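Local coordinates for protein beta-lactamase (PDB 6PQ9) that probably hydrolyses beta-lactam antibiotics to substituted beta-amino acids, as expected of a class A enzyme tied to antibiotic resistance, at residues 142-145 and 149-152; 122-127 and 137-142; 77-82 and 87-92. The protein carries 1 engineered substitution. All coordinates share one frame; numbering follows the deposited sequence.

Contact 1 of 3, residues 142-145 and 149-152; sequences RFVG and KVHN
A Schellman motif at Gly-145 ends helix 134-144 and turns the chain tightly into helix 147-156, bringing Val-144 and Gly-145 against Lys-149 and Val-150. With its positive phi of 102°, Gly-145 is the first residue to leave helical geometry, and its N still reaches back to Arg-142 O at 3.3 Å. The backbone of this turn is what Lys-149 lies against. The carbonyl oxygen of Val-144 meets the start of the lysine chain, 3.3 Å from Lys-149 CB, while Lys-149 CG also comes within 3.5 Å of Gly-145 O. A bend at chi2 (-34°) then carries the rest of the lysine away from the turn, so it is the aliphatic root and not the ammonium group that makes the contact. On the apolar side, the two valines meet through one methyl each, Val-144 CG2 and Val-150 CG2 lying 3.7 Å apart. The same patch continues onto Leu-74 of helix 70-85, which both valines touch.

The polar tie between the segments is a water. It donates to Gly-145 O at 2.8 Å and accepts from Lys-149 N at 3.1 Å, standing where a continuous helix would have a direct bond between an amide and the carbonyl four residues earlier. The turn therefore has two different faces: methyl groups packed against helix 70-85 on one, and on the other a water that supplies a donor to the carbonyl of the turn glycine and an acceptor to an amide in the first turn of the next helix.

Contact 2 of 3, residues 122-127 and 137-142; sequences SEILKA and CDILFR
Ile-124 and Leu-125 carry helix 121-130 onto Ile-139 and Leu-140 of helix 134-144, within the all-alpha domain of the class A fold. The SDN motif of class A enzymes spans the short connection and the start of helix 134-144; its aspartate, Asp-133, has a backbone bond to Ala-127. The segments run obliquely, in broadly opposed directions, at 128°, with axes 9.7 Å apart at closest.

Ile-124 comes first, and its first side-chain bond is directed toward the other helix. With its CG2 branch anti to the backbone N, that methyl is thrust forward to lie 3.8 Å from Leu-140 CG, with Leu-140 CD2 close by. The two side chains pass one another in opposite directions, and Ile-139 CG2 touches the same isoleucine methyl more loosely at 4.2 Å.

One residue on, Leu-125 leaves its helix to the side, yet its tip swings back toward the contact. Leu-125 also packs on Leu-79 of helix 70-85. All four touching residues are buried, and the interface is wholly apolar. The leucines meet at about a right angle, through methyls: Leu-125 CD2 sits 3.7 Å from Leu-140 CD1.

Contact 3 of 3, residues 77-82 and 87-92; sequences AVLDKL and ISIDKK. With ACT (acetate ion), chain C.
Ile-89 works in two directions at once: its side chain packs on Leu-82 of helix 70-85, while its backbone N holds an acetate, probably from the crystallisation liquor. The ion's OXT accepts from Ile-89 N at 2.9 Å in a nearly straight bond (167°). Its other oxygen has a weak hydrogen bond from Ser-88 OG at 3.2 Å. That hydroxyl also accepts from Asp-90 N at 2.9 Å, making an ST turn within the type I beta turn from Ser-88 to Lys-91.

Leu-82, in the last turn of helix 70-85, makes most of the contact. Its carbonyl oxygen takes the N-H of Ile-87, five residues on, at 3.1 Å; the donor lies in the carbonyl plane, on a lone pair. The leucine's two methyls meet different isoleucines. CD2 lies 3.8 Å from Ile-87 CG2, and CD1 lies 3.9 Å from Ile-89 CG1, both isoleucine side chains crossing the leucine at about a right angle. Farther back along the helix, Leu-79 CD2 reaches Ile-89 CD1 at 4.2 Å. Ile-121 of helix 121-130 also touches Leu-82.

The loop is thus fastened to its helix by one well-aimed backbone bond and a run of isoleucine-leucine contacts. On its polar side, Ser-88 OG and Ile-89 N are turned to partners other than the helix; they hold one acetate here, chiefly through Ile-89 N, with only weak help from the hydroxyl.

How the contacts relate
Contact 3 comes first along the chain, joining helix 70-85 to the loop that follows it. Contact 2 then pairs helices 121-130 and 134-144, and contact 1 carries the second of these into helix 147-156. Contacts 1 and 2 share helix 134-144 and Arg-142. The centres lie about 10 to 13 Å apart, and each contact touches the other two. Helix 70-85 links them: Leu-82 CD2 packs 3.7 Å from Phe-143 CE2 of contact 1, and Leu-79 CD2 lies 3.7 Å from Leu-125 CD1 of contact 2. A probable backbone hydrogen bond between Ser-122 and Ile-89 joins contacts 2 and 3. Together they knit the helical domain around its central helix.

Contact 1 of 3, residues 142-145 and 149-152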
loop_
_atom_site.group_PDB
_atom_site.type_symbol
_atom_site.label_atom_id
_atom_site.label_comp_id
_atom_site.label_asym_id
_atom_site.label_seq_id
_atom_site.Cartn_x
_atom_site.Cartn_y
_atom_site.Cartn_z
ATOM N N ARG A 142 -17.227 -4.333 -2.379
ATOM C CA ARG A 142 -18.628 -4.726 -2.294
ATOM C C ARG A 142 -18.906 -5.477 -1.004
ATOM O O ARG A 142 -19.940 -5.251 -0.359
ATOM C CB ARG A 142 -19.003 -5.588 -3.505
ATOM C CG ARG A 142 -19.331 -4.783 -4.750
ATOM C CD ARG A 142 -19.073 -5.556 -6.031
ATOM N NE ARG A 142 -20.233 -6.344 -6.447
ATOM C CZ ARG A 142 -21.089 -5.985 -7.412
ATOM N NH1 ARG A 142 -22.118 -6.779 -7.735
ATOM N NH2 ARG A 142 -20.919 -4.833 -8.062
ATOM N N PHE A 143 -17.978 -6.353 -0.595
ATOM C CA PHE A 143 -18.189 -7.169 0.599
ATOM C C PHE A 143 -18.287 -6.312 1.856
ATOM O O PHE A 143 -19.091 -6.603 2.746
ATOM C CB PHE A 143 -17.078 -8.211 0.738
ATOM C CG PHE A 143 -17.226 -9.101 1.946
ATOM C CD1 PHE A 143 -18.325 -9.953 2.073
ATOM C CD2 PHE A 143 -16.275 -9.091 2.957
ATOM C CE1 PHE A 143 -18.472 -10.783 3.190
ATOM C CE2 PHE A 143 -16.414 -9.926 4.085
ATOM C CZ PHE A 143 -17.524 -10.771 4.196
ATOM N N VAL A 144 -17.477 -5.248 1.950
ATOM C CA VAL A 144 -17.469 -4.409 3.144
ATOM C C VAL A 144 -18.401 -3.211 3.040
ATOM O O VAL A 144 -18.424 -2.380 3.956
ATOM C CB VAL A 144 -16.060 -3.883 3.481
ATOM C CG1 VAL A 144 -15.141 -5.027 3.837
ATOM C CG2 VAL A 144 -15.499 -3.038 2.334
ATOM N N GLY A 145 -19.132 -3.063 1.946
ATOM C CA GLY A 145 -20.145 -2.035 1.855
ATOM C C GLY A 145 -19.790 -0.789 1.076
ATOM O O GLY A 145 -20.566 0.173 1.105
ATOM N N LYS A 149 -17.455 3.050 3.409
ATOM C CA LYS A 149 -17.320 2.203 4.592
ATOM C C LYS A 149 -15.862 2.032 4.985
ATOM O O LYS A 149 -15.527 2.075 6.176
ATOM C CB LYS A 149 -17.949 0.828 4.354
ATOM C CG LYS A 149 -19.467 0.785 4.332
ATOM C CD LYS A 149 -20.081 1.781 5.293
ATOM C CE LYS A 149 -21.500 1.388 5.679
ATOM N NZ LYS A 149 -21.509 0.405 6.816
ATOM N N VAL A 150 -14.976 1.816 4.002
ATOM C CA VAL A 150 -13.556 1.697 4.319
ATOM C C VAL A 150 -13.026 3.022 4.854
ATOM O O VAL A 150 -12.228 3.050 5.803
ATOM C CB VAL A 150 -12.748 1.208 3.094
ATOM C CG1 VAL A 150 -11.295 0.941 3.490
ATOM C CG2 VAL A 150 -13.356 -0.059 2.501
ATOM N N HIS A 151 -13.461 4.142 4.260
ATOM C CA HIS A 151 -13.017 5.452 4.737
ATOM C C HIS A 151 -13.423 5.682 6.189
ATOM O O HIS A 151 -12.627 6.180 6.993
ATOM C CB HIS A 151 -13.584 6.575 3.871
ATOM C CG HIS A 151 -13.551 7.910 4.552
ATOM N ND1 HIS A 151 -12.445 8.736 4.515
ATOM C CD2 HIS A 151 -14.468 8.542 5.330
ATOM C CE1 HIS A 151 -12.689 9.825 5.225
ATOM N NE2 HIS A 151 -13.906 9.730 5.733
ATOM N N ASN A 152 -14.669 5.340 6.532
ATOM C CA ASN A 152 -15.134 5.484 7.907
ATOM C C ASN A 152 -14.338 4.603 8.858
ATOM O O ASN A 152 -13.971 5.035 9.957
ATOM C CB ASN A 152 -16.617 5.142 8.000
ATOM C CG ASN A 152 -17.488 6.120 7.241
ATOM O OD1 ASN A 152 -17.117 7.287 7.046
ATOM N ND2 ASN A 152 -18.654 5.654 6.807
HETATM O O HOH W 1 -19.874 2.828 1.451
#

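Contact 2 of 3, residues 122-127 and 137-142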
loop_
_atom_site.group_PDB
_atom_site.type_symbol
_atom_site.label_atom_id
_atom_site.label_comp_id
_atom_site.label_asym_id
_atom_site.label_seq_id
_atom_site.Cartn_x
_atom_site.Cartn_y
_atom_site.Cartn_z
ATOM N N SER A 122 -10.313 -15.811 1.779
ATOM C CA SER A 122 -8.877 -16.048 1.816
ATOM C C SER A 122 -8.241 -15.929 0.429
ATOM O O SER A 122 -7.266 -15.188 0.240
ATOM C CB SER A 122 -8.623 -17.430 2.413
ATOM O OG SER A 122 -7.260 -17.605 2.734
ATOM N N GLU A 123 -8.790 -16.637 -0.563
ATOM C CA GLU A 123 -8.181 -16.611 -1.889
ATOM C C GLU A 123 -8.331 -15.240 -2.554
ATOM O O GLU A 123 -7.413 -14.781 -3.249
ATOM C CB GLU A 123 -8.767 -17.710 -2.778
ATOM C CG GLU A 123 -8.092 -17.754 -4.161
ATOM C CD GLU A 123 -8.751 -18.715 -5.145
ATOM O OE1 GLU A 123 -9.506 -19.608 -4.710
ATOM O OE2 GLU A 123 -8.489 -18.585 -6.361
ATOM N N ILE A 124 -9.470 -14.570 -2.359
ATOM C CA ILE A 124 -9.649 -13.233 -2.924
ATOM C C ILE A 124 -8.705 -12.235 -2.256
ATOM O O ILE A 124 -8.155 -11.346 -2.917
ATOM C CB ILE A 124 -11.117 -12.785 -2.797
ATOM C CG1 ILE A 124 -12.055 -13.813 -3.438
ATOM C CG2 ILE A 124 -11.307 -11.407 -3.427
ATOM C CD1 ILE A 124 -13.470 -13.758 -2.915
ATOM N N LEU A 125 -8.514 -12.360 -0.938
ATOM C CA LEU A 125 -7.612 -11.469 -0.219
ATOM C C LEU A 125 -6.166 -11.672 -0.648
ATOM O O LEU A 125 -5.407 -10.706 -0.775
ATOM C CB LEU A 125 -7.734 -11.709 1.283
ATOM C CG LEU A 125 -8.688 -10.823 2.069
ATOM C CD1 LEU A 125 -8.730 -11.338 3.491
ATOM C CD2 LEU A 125 -8.215 -9.380 1.999
ATOM N N LYS A 126 -5.755 -12.927 -0.807
ATOM C CA LYS A 126 -4.401 -13.216 -1.251
ATOM C C LYS A 126 -4.131 -12.572 -2.614
ATOM O O LYS A 126 -3.127 -11.872 -2.796
ATOM C CB LYS A 126 -4.199 -14.733 -1.280
ATOM C CG LYS A 126 -2.926 -15.203 -1.963
ATOM C CD LYS A 126 -1.692 -14.930 -1.110
ATOM C CE LYS A 126 -0.475 -15.636 -1.679
ATOM N NZ LYS A 126 0.800 -15.002 -1.227
ATOM N N ALA A 127 -5.045 -12.766 -3.571
ATOM C CA ALA A 127 -4.896 -12.140 -4.886
ATOM C C ALA A 127 -4.815 -10.618 -4.784
ATOM O O ALA A 127 -4.020 -9.978 -5.484
ATOM C CB ALA A 127 -6.065 -12.529 -5.794
ATOM N N CYS A 137 -9.983 -6.564 -5.597
ATOM C CA CYS A 137 -10.180 -5.321 -4.860
ATOM C C CYS A 137 -11.647 -4.898 -4.846
ATOM O O CYS A 137 -12.213 -4.602 -3.785
ATOM C CB CYS A 137 -9.306 -4.228 -5.473
ATOM S SG CYS A 137 -9.544 -2.604 -4.774
ATOM N N ASP A 138 -12.285 -4.877 -6.016
ATOM C CA ASP A 138 -13.661 -4.397 -6.091
ATOM C C ASP A 138 -14.646 -5.399 -5.508
ATOM O O ASP A 138 -15.648 -4.996 -4.906
ATOM C CB ASP A 138 -14.010 -4.070 -7.536
ATOM C CG ASP A 138 -13.297 -2.825 -8.026
ATOM O OD1 ASP A 138 -12.574 -2.191 -7.221
ATOM O OD2 ASP A 138 -13.456 -2.477 -9.209
ATOM N N ILE A 139 -14.382 -6.697 -5.672
ATOM C CA ILE A 139 -15.166 -7.715 -4.980
ATOM C C ILE A 139 -15.176 -7.453 -3.475
ATOM O O ILE A 139 -16.232 -7.474 -2.825
ATOM C CB ILE A 139 -14.620 -9.118 -5.308
ATOM C CG1 ILE A 139 -14.926 -9.489 -6.759
ATOM C CG2 ILE A 139 -15.177 -10.165 -4.342
ATOM C CD1 ILE A 139 -14.003 -10.552 -7.303
ATOM N N LEU A 140 -13.998 -7.179 -2.898
ATOM C CA LEU A 140 -13.934 -6.965 -1.455
ATOM C C LEU A 140 -14.561 -5.635 -1.045
ATOM O O LEU A 140 -15.107 -5.538 0.058
ATOM C CB LEU A 140 -12.484 -7.052 -0.968
ATOM C CG LEU A 140 -11.857 -8.444 -1.118
ATOM C CD1 LEU A 140 -10.380 -8.403 -0.773
ATOM C CD2 LEU A 140 -12.593 -9.490 -0.272
ATOM N N PHE A 141 -14.477 -4.597 -1.888
ATOM C CA PHE A 141 -15.163 -3.343 -1.571
ATOM C C PHE A 141 -16.652 -3.582 -1.430
ATOM O O PHE A 141 -17.285 -3.093 -0.486
ATOM C CB PHE A 141 -14.918 -2.283 -2.651
ATOM C CG PHE A 141 -13.797 -1.320 -2.335
ATOM C CD1 PHE A 141 -13.755 -0.634 -1.121
ATOM C CD2 PHE A 141 -12.783 -1.096 -3.259
ATOM C CE1 PHE A 141 -12.708 0.254 -0.834
ATOM C CE2 PHE A 141 -11.741 -0.220 -2.978
ATOM C CZ PHE A 141 -11.708 0.459 -1.763
ATOM N N ARG A 142 -17.227 -4.333 -2.379
ATOM C CA ARG A 142 -18.628 -4.726 -2.294
ATOM C C ARG A 142 -18.906 -5.477 -1.004
ATOM O O ARG A 142 -19.940 -5.251 -0.359
ATOM C CB ARG A 142 -19.003 -5.588 -3.505
ATOM C CG ARG A 142 -19.331 -4.783 -4.750
ATOM C CD ARG A 142 -19.073 -5.556 -6.031
ATOM N NE ARG A 142 -20.233 -6.344 -6.447
ATOM C CZ ARG A 142 -21.089 -5.985 -7.412
ATOM N NH1 ARG A 142 -22.118 -6.779 -7.735
ATOM N NH2 ARG A 142 -20.919 -4.833 -8.062
#

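Contact 3 of 3, residues 77-82 and 87-92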
loop_
_atom_site.group_PDB
_atom_site.type_symbol
_atom_site.label_atom_id
_atom_site.label_comp_id
_atom_site.label_asym_id
_atom_site.label_seq_id
_atom_site.Cartn_x
_atom_site.Cartn_y
_atom_site.Cartn_z
ATOM N N ALA A 77 -10.087 -3.474 6.479
ATOM C CA ALA A 77 -11.529 -3.372 6.649
ATOM C C ALA A 77 -12.203 -4.734 6.523
ATOM O O ALA A 77 -13.137 -5.036 7.279
ATOM C CB ALA A 77 -12.111 -2.379 5.646
ATOM N N VAL A 78 -11.746 -5.576 5.583
ATOM C CA VAL A 78 -12.347 -6.897 5.389
ATOM C C VAL A 78 -12.099 -7.778 6.609
ATOM O O VAL A 78 -13.006 -8.447 7.124
ATOM C CB VAL A 78 -11.795 -7.562 4.112
ATOM C CG1 VAL A 78 -12.247 -9.052 4.018
ATOM C CG2 VAL A 78 -12.182 -6.776 2.858
ATOM N N LEU A 79 -10.849 -7.803 7.082
ATOM C CA LEU A 79 -10.513 -8.678 8.197
ATOM C C LEU A 79 -11.202 -8.216 9.468
ATOM O O LEU A 79 -11.691 -9.039 10.251
ATOM C CB LEU A 79 -8.996 -8.732 8.377
ATOM C CG LEU A 79 -8.338 -9.456 7.196
ATOM C CD1 LEU A 79 -6.816 -9.278 7.176
ATOM C CD2 LEU A 79 -8.745 -10.933 7.209
ATOM N N ASP A 80 -11.280 -6.900 9.668
ATOM C CA ASP A 80 -11.987 -6.361 10.823
ATOM C C ASP A 80 -13.437 -6.824 10.841
ATOM O O ASP A 80 -13.944 -7.286 11.872
ATOM C CB ASP A 80 -11.906 -4.838 10.816
ATOM C CG ASP A 80 -12.567 -4.225 12.029
ATOM O OD1 ASP A 80 -11.993 -4.380 13.128
ATOM O OD2 ASP A 80 -13.659 -3.614 11.884
ATOM N N LYS A 81 -14.113 -6.717 9.699
ATOM C CA LYS A 81 -15.467 -7.241 9.561
ATOM C C LYS A 81 -15.528 -8.734 9.870
ATOM O O LYS A 81 -16.443 -9.184 10.563
ATOM C CB LYS A 81 -15.968 -6.953 8.153
ATOM C CG LYS A 81 -17.224 -7.681 7.724
ATOM C CD LYS A 81 -17.748 -7.003 6.468
ATOM C CE LYS A 81 -18.880 -7.747 5.830
ATOM N NZ LYS A 81 -20.032 -7.858 6.744
ATOM N N LEU A 82 -14.561 -9.522 9.373
ATOM C CA LEU A 82 -14.544 -10.953 9.685
ATOM C C LEU A 82 -14.360 -11.191 11.176
ATOM O O LEU A 82 -15.010 -12.070 11.750
ATOM C CB LEU A 82 -13.439 -11.679 8.911
ATOM C CG LEU A 82 -13.451 -11.697 7.375
ATOM C CD1 LEU A 82 -12.501 -12.769 6.844
ATOM C CD2 LEU A 82 -14.854 -11.869 6.806
ATOM N N ILE A 87 -16.919 -14.386 11.142
ATOM C CA ILE A 87 -16.985 -15.050 9.846
ATOM C C ILE A 87 -15.618 -15.647 9.554
ATOM O O ILE A 87 -14.586 -15.009 9.800
ATOM C CB ILE A 87 -17.399 -14.063 8.737
ATOM C CG1 ILE A 87 -18.804 -13.499 8.999
ATOM C CG2 ILE A 87 -17.297 -14.725 7.376
ATOM C CD1 ILE A 87 -19.014 -12.093 8.445
ATOM N N SER A 88 -15.602 -16.876 9.044
ATOM C CA SER A 88 -14.338 -17.530 8.741
ATOM C C SER A 88 -13.709 -16.931 7.487
ATOM O O SER A 88 -14.403 -16.611 6.515
ATOM C CB SER A 88 -14.547 -19.028 8.553
ATOM O OG SER A 88 -13.399 -19.630 7.968
ATOM N N ILE A 89 -12.381 -16.794 7.505
ATOM C CA ILE A 89 -11.676 -16.376 6.300
ATOM C C ILE A 89 -11.843 -17.389 5.171
ATOM O O ILE A 89 -11.549 -17.080 4.009
ATOM C CB ILE A 89 -10.181 -16.133 6.599
ATOM C CG1 ILE A 89 -9.603 -15.118 5.609
ATOM C CG2 ILE A 89 -9.396 -17.441 6.573
ATOM C CD1 ILE A 89 -8.135 -14.889 5.804
ATOM N N ASP A 90 -12.302 -18.600 5.483
ATOM C CA ASP A 90 -12.554 -19.616 4.470
ATOM C C ASP A 90 -13.969 -19.567 3.920
ATOM O O ASP A 90 -14.278 -20.321 2.997
ATOM C CB ASP A 90 -12.272 -21.009 5.034
ATOM C CG ASP A 90 -10.818 -21.188 5.417
ATOM O OD1 ASP A 90 -9.939 -20.820 4.604
ATOM O OD2 ASP A 90 -10.555 -21.681 6.530
ATOM N N LYS A 91 -14.825 -18.701 4.455
ATOM C CA LYS A 91 -16.157 -18.528 3.895
ATOM C C LYS A 91 -16.065 -18.196 2.408
ATOM O O LYS A 91 -15.217 -17.406 1.983
ATOM C CB LYS A 91 -16.885 -17.420 4.647
ATOM C CG LYS A 91 -18.015 -16.774 3.884
ATOM C CD LYS A 91 -19.228 -17.641 3.947
ATOM C CE LYS A 91 -20.469 -16.868 3.594
ATOM N NZ LYS A 91 -21.550 -17.840 3.230
ATOM N N LYS A 92 -16.938 -18.800 1.613
ATOM C CA LYS A 92 -16.886 -18.647 0.166
ATOM C C LYS A 92 -17.942 -17.671 -0.327
ATOM O O LYS A 92 -19.098 -17.709 0.108
ATOM C CB LYS A 92 -17.054 -19.993 -0.524
ATOM C CG LYS A 92 -15.830 -20.874 -0.355
ATOM C CD LYS A 92 -15.782 -21.985 -1.392
ATOM C CE LYS A 92 -14.708 -23.014 -1.051
ATOM N NZ LYS A 92 -14.902 -24.266 -1.828
HETATM C C ACT C . -11.723 -18.421 10.835
HETATM O O ACT C . -11.944 -19.687 10.857
HETATM O OXT ACT C . -11.105 -17.715 9.953
HETATM C CH3 ACT C . -12.310 -17.627 12.077
#